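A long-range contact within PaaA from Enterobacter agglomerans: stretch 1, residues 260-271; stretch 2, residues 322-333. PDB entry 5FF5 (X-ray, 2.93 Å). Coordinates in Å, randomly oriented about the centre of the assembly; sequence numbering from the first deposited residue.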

# COMPACT_ATOMS: atom_id res chain seq x y z
N GLU A 260 -17.57 1.76 1.56
CA GLU A 260 -17.43 1.80 3.00
C GLU A 260 -16.13 1.14 3.37
O GLU A 260 -15.49 0.50 2.54
N LEU A 261 -15.77 1.23 4.63
CA LEU A 261 -14.54 0.63 5.08
C LEU A 261 -14.43 0.82 6.57
O LEU A 261 -15.16 1.61 7.16
N GLY A 262 -13.55 0.05 7.19
CA GLY A 262 -13.33 0.21 8.60
C GLY A 262 -12.70 -1.00 9.23
O GLY A 262 -12.80 -2.11 8.70
N GLY A 263 -12.06 -0.79 10.37
CA GLY A 263 -11.39 -1.85 11.09
C GLY A 263 -10.37 -1.24 12.01
O GLY A 263 -10.39 -0.05 12.31
N ASP A 264 -9.46 -2.07 12.47
CA ASP A 264 -8.41 -1.64 13.36
C ASP A 264 -7.10 -2.38 13.09
O ASP A 264 -7.04 -3.28 12.25
N PRO A 265 -6.04 -1.97 13.78
CA PRO A 265 -4.77 -2.70 13.72
C PRO A 265 -4.91 -4.21 13.81
O PRO A 265 -3.92 -4.88 13.52
N LEU A 266 -6.05 -4.75 14.25
CA LEU A 266 -6.24 -6.21 14.38
C LEU A 266 -6.94 -6.89 13.18
O LEU A 266 -6.48 -7.93 12.70
N GLU A 267 -8.02 -6.30 12.67
CA GLU A 267 -8.66 -6.81 11.44
C GLU A 267 -9.25 -5.65 10.65
O GLU A 267 -9.76 -4.69 11.22
N ILE A 268 -9.20 -5.75 9.33
CA ILE A 268 -9.63 -4.67 8.47
C ILE A 268 -10.80 -5.16 7.66
O ILE A 268 -10.89 -6.35 7.37
N SER A 269 -11.66 -4.24 7.25
CA SER A 269 -12.74 -4.60 6.34
C SER A 269 -12.82 -3.49 5.28
O SER A 269 -12.50 -2.34 5.57
N VAL A 270 -13.13 -3.85 4.04
CA VAL A 270 -13.30 -2.84 3.01
C VAL A 270 -14.48 -3.10 2.07
O VAL A 270 -14.62 -4.19 1.51
N GLY A 271 -15.35 -2.10 1.95
CA GLY A 271 -16.57 -2.26 1.18
C GLY A 271 -17.70 -2.58 2.12
O GLY A 271 -17.51 -2.65 3.34
N ALA A 322 -7.90 6.87 20.25
CA ALA A 322 -7.93 5.84 19.21
C ALA A 322 -6.53 5.20 19.09
O ALA A 322 -5.54 5.91 18.96
N TRP A 323 -6.46 3.87 19.18
CA TRP A 323 -5.20 3.13 19.06
C TRP A 323 -4.88 2.70 17.60
O TRP A 323 -5.51 1.80 17.07
N GLN A 324 -3.90 3.34 16.98
CA GLN A 324 -3.65 3.14 15.56
C GLN A 324 -2.19 3.27 15.18
O GLN A 324 -1.42 3.97 15.87
N SER A 325 -1.81 2.62 14.09
CA SER A 325 -0.49 2.77 13.47
C SER A 325 -0.67 2.73 11.96
O SER A 325 -1.73 2.36 11.47
N ALA A 326 0.35 3.15 11.22
CA ALA A 326 0.19 3.35 9.77
C ALA A 326 -0.16 2.09 8.94
O ALA A 326 -1.00 2.15 8.04
N PRO A 327 0.50 0.94 9.22
CA PRO A 327 0.38 -0.28 8.40
C PRO A 327 -1.04 -0.71 8.08
O PRO A 327 -1.33 -1.16 6.98
N SER A 328 -1.93 -0.60 9.05
CA SER A 328 -3.30 -1.03 8.86
C SER A 328 -4.02 -0.10 7.88
O SER A 328 -4.89 -0.53 7.12
N LEU A 329 -3.66 1.17 7.90
CA LEU A 329 -4.29 2.16 7.04
C LEU A 329 -3.88 2.01 5.57
O LEU A 329 -4.71 2.18 4.67
N SER A 330 -2.61 1.70 5.33
CA SER A 330 -2.13 1.61 3.95
C SER A 330 -2.79 0.44 3.24
O SER A 330 -3.21 0.56 2.07
N ILE A 331 -2.92 -0.67 3.95
CA ILE A 331 -3.59 -1.82 3.38
C ILE A 331 -5.01 -1.44 3.00
O ILE A 331 -5.45 -1.70 1.88
N MSE A 332 -5.70 -0.78 3.93
CA MSE A 332 -7.10 -0.41 3.76
C MSE A 332 -7.31 0.60 2.63
O MSE A 332 -8.27 0.49 1.86
N ALA A 333 -6.41 1.58 2.51
CA ALA A 333 -6.54 2.57 1.44
C ALA A 333 -6.17 2.01 0.06
O ALA A 333 -6.72 2.45 -0.96

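Stretch 1 is a β-hairpin, and stretch 2 lays a helix and the loop before it against the hairpin. The helix runs at 23° to strand 267-271 and nearly antiparallel to strand 260-263. No hydrogen bond crosses the contact; it is made by packing, much of it between apolar side chains.

Met332, a selenomethionine, is the main bump. Its CA-to-CB bond points sideways, with chi1 at -146°, and the side chain fits among the side chains of the hairpin. Leu261, Ile268 and Val270 point toward the helix and form the hollow that receives it. CG of Met332 is 3.5 Å from CG2 of Val270 and 4.1 Å from CD1 of Leu261. Its SE is 4.0 Å from CB of Ile268 and 4.0 Å from C of Gly262. Ile268 (p, t) also reaches Ile331, CD1 to CG2 at 3.4 Å.

At the turn, Pro265 is the bump of the hairpin. It fits between Trp323, Gln324 and Ser328. Its CB is 3.7 Å from CZ3 of Trp323, and the proline lies over one face of the indole. Leu266 (m, t) meets the ring edge, CG to CH2 at 3.8 Å. CD of Pro265 is 3.3 Å from OE1 of Gln324, and its CA is 3.5 Å from OG of Ser328. Asp264 OD1 accepts a hydrogen bond from Glu267 N at 3.0 Å, which braces the turn.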

# COMPACT_ATOMS: atom_id res chain seq x y z
CB GLU A 260 -18.56 1.07 3.71
CG GLU A 260 -19.95 1.41 3.23
CD GLU A 260 -21.00 0.73 4.08
OE1 GLU A 260 -20.77 -0.41 4.52
OE2 GLU A 260 -22.07 1.34 4.29
CB LEU A 261 -13.35 1.25 4.35
CG LEU A 261 -13.09 2.72 4.65
CD1 LEU A 261 -11.89 2.85 5.55
CD2 LEU A 261 -12.90 3.47 3.38
CB ASP A 264 -8.87 -1.86 14.80
CG ASP A 264 -9.45 -3.24 15.00
OD1 ASP A 264 -8.78 -4.23 14.66
OD2 ASP A 264 -10.59 -3.33 15.49
CB PRO A 265 -4.02 -2.14 14.93
CG PRO A 265 -4.47 -0.69 14.94
CD PRO A 265 -5.92 -0.69 14.49
CB LEU A 266 -7.00 -6.50 15.67
CG LEU A 266 -6.24 -6.23 16.98
CD1 LEU A 266 -7.08 -6.59 18.19
CD2 LEU A 266 -4.91 -7.00 17.05
CB GLU A 267 -9.79 -7.80 11.73
CG GLU A 267 -11.02 -7.10 12.25
CD GLU A 267 -12.29 -7.90 12.07
OE1 GLU A 267 -12.20 -9.06 11.61
OE2 GLU A 267 -13.38 -7.35 12.34
CB ILE A 268 -8.52 -4.23 7.51
CG1 ILE A 268 -8.12 -5.42 6.64
CG2 ILE A 268 -7.31 -3.72 8.25
CD1 ILE A 268 -7.16 -5.06 5.54
CB SER A 269 -14.07 -4.78 7.08
OG SER A 269 -14.66 -3.54 7.41
CB VAL A 270 -12.01 -2.65 2.19
CG1 VAL A 270 -12.26 -1.74 1.00
CG2 VAL A 270 -10.92 -2.08 3.06
CB ALA A 322 -8.36 6.45 17.89
CB TRP A 323 -5.25 1.90 19.98
CG TRP A 323 -6.44 1.04 19.74
CD1 TRP A 323 -7.74 1.32 20.04
CD2 TRP A 323 -6.44 -0.27 19.15
NE1 TRP A 323 -8.55 0.28 19.67
CE2 TRP A 323 -7.78 -0.71 19.13
CE3 TRP A 323 -5.45 -1.09 18.64
CZ2 TRP A 323 -8.14 -1.95 18.61
CZ3 TRP A 323 -5.81 -2.31 18.13
CH2 TRP A 323 -7.14 -2.73 18.11
CB GLN A 324 -4.46 4.14 14.74
CG GLN A 324 -5.93 3.79 14.60
CD GLN A 324 -6.19 2.69 13.58
OE1 GLN A 324 -5.26 2.15 12.95
NE2 GLN A 324 -7.47 2.34 13.41
CB SER A 325 0.45 1.67 13.93
OG SER A 325 -0.01 0.42 13.45
CB ALA A 326 1.44 4.04 9.22
CB PRO A 327 1.08 -1.34 9.26
CG PRO A 327 2.10 -0.58 10.01
CD PRO A 327 1.48 0.77 10.31
CB SER A 328 -4.00 -1.07 10.21
OG SER A 328 -3.01 -1.05 11.24
CB LEU A 329 -3.96 3.57 7.51
CG LEU A 329 -4.29 3.94 8.96
CD1 LEU A 329 -3.89 5.39 9.20
CD2 LEU A 329 -5.75 3.74 9.23
CB SER A 330 -0.60 1.46 3.88
OG SER A 330 -0.03 1.39 5.18
CB ILE A 331 -3.62 -3.00 4.33
CG1 ILE A 331 -2.21 -3.48 4.63
CG2 ILE A 331 -4.39 -4.14 3.72
CD1 ILE A 331 -2.19 -4.75 5.40
CB MSE A 332 -7.64 0.14 5.07
CG MSE A 332 -9.10 -0.17 5.37
SE MSE A 332 -9.31 -0.34 7.30
CE MSE A 332 -8.36 1.26 7.87
CB ALA A 333 -5.69 3.77 1.75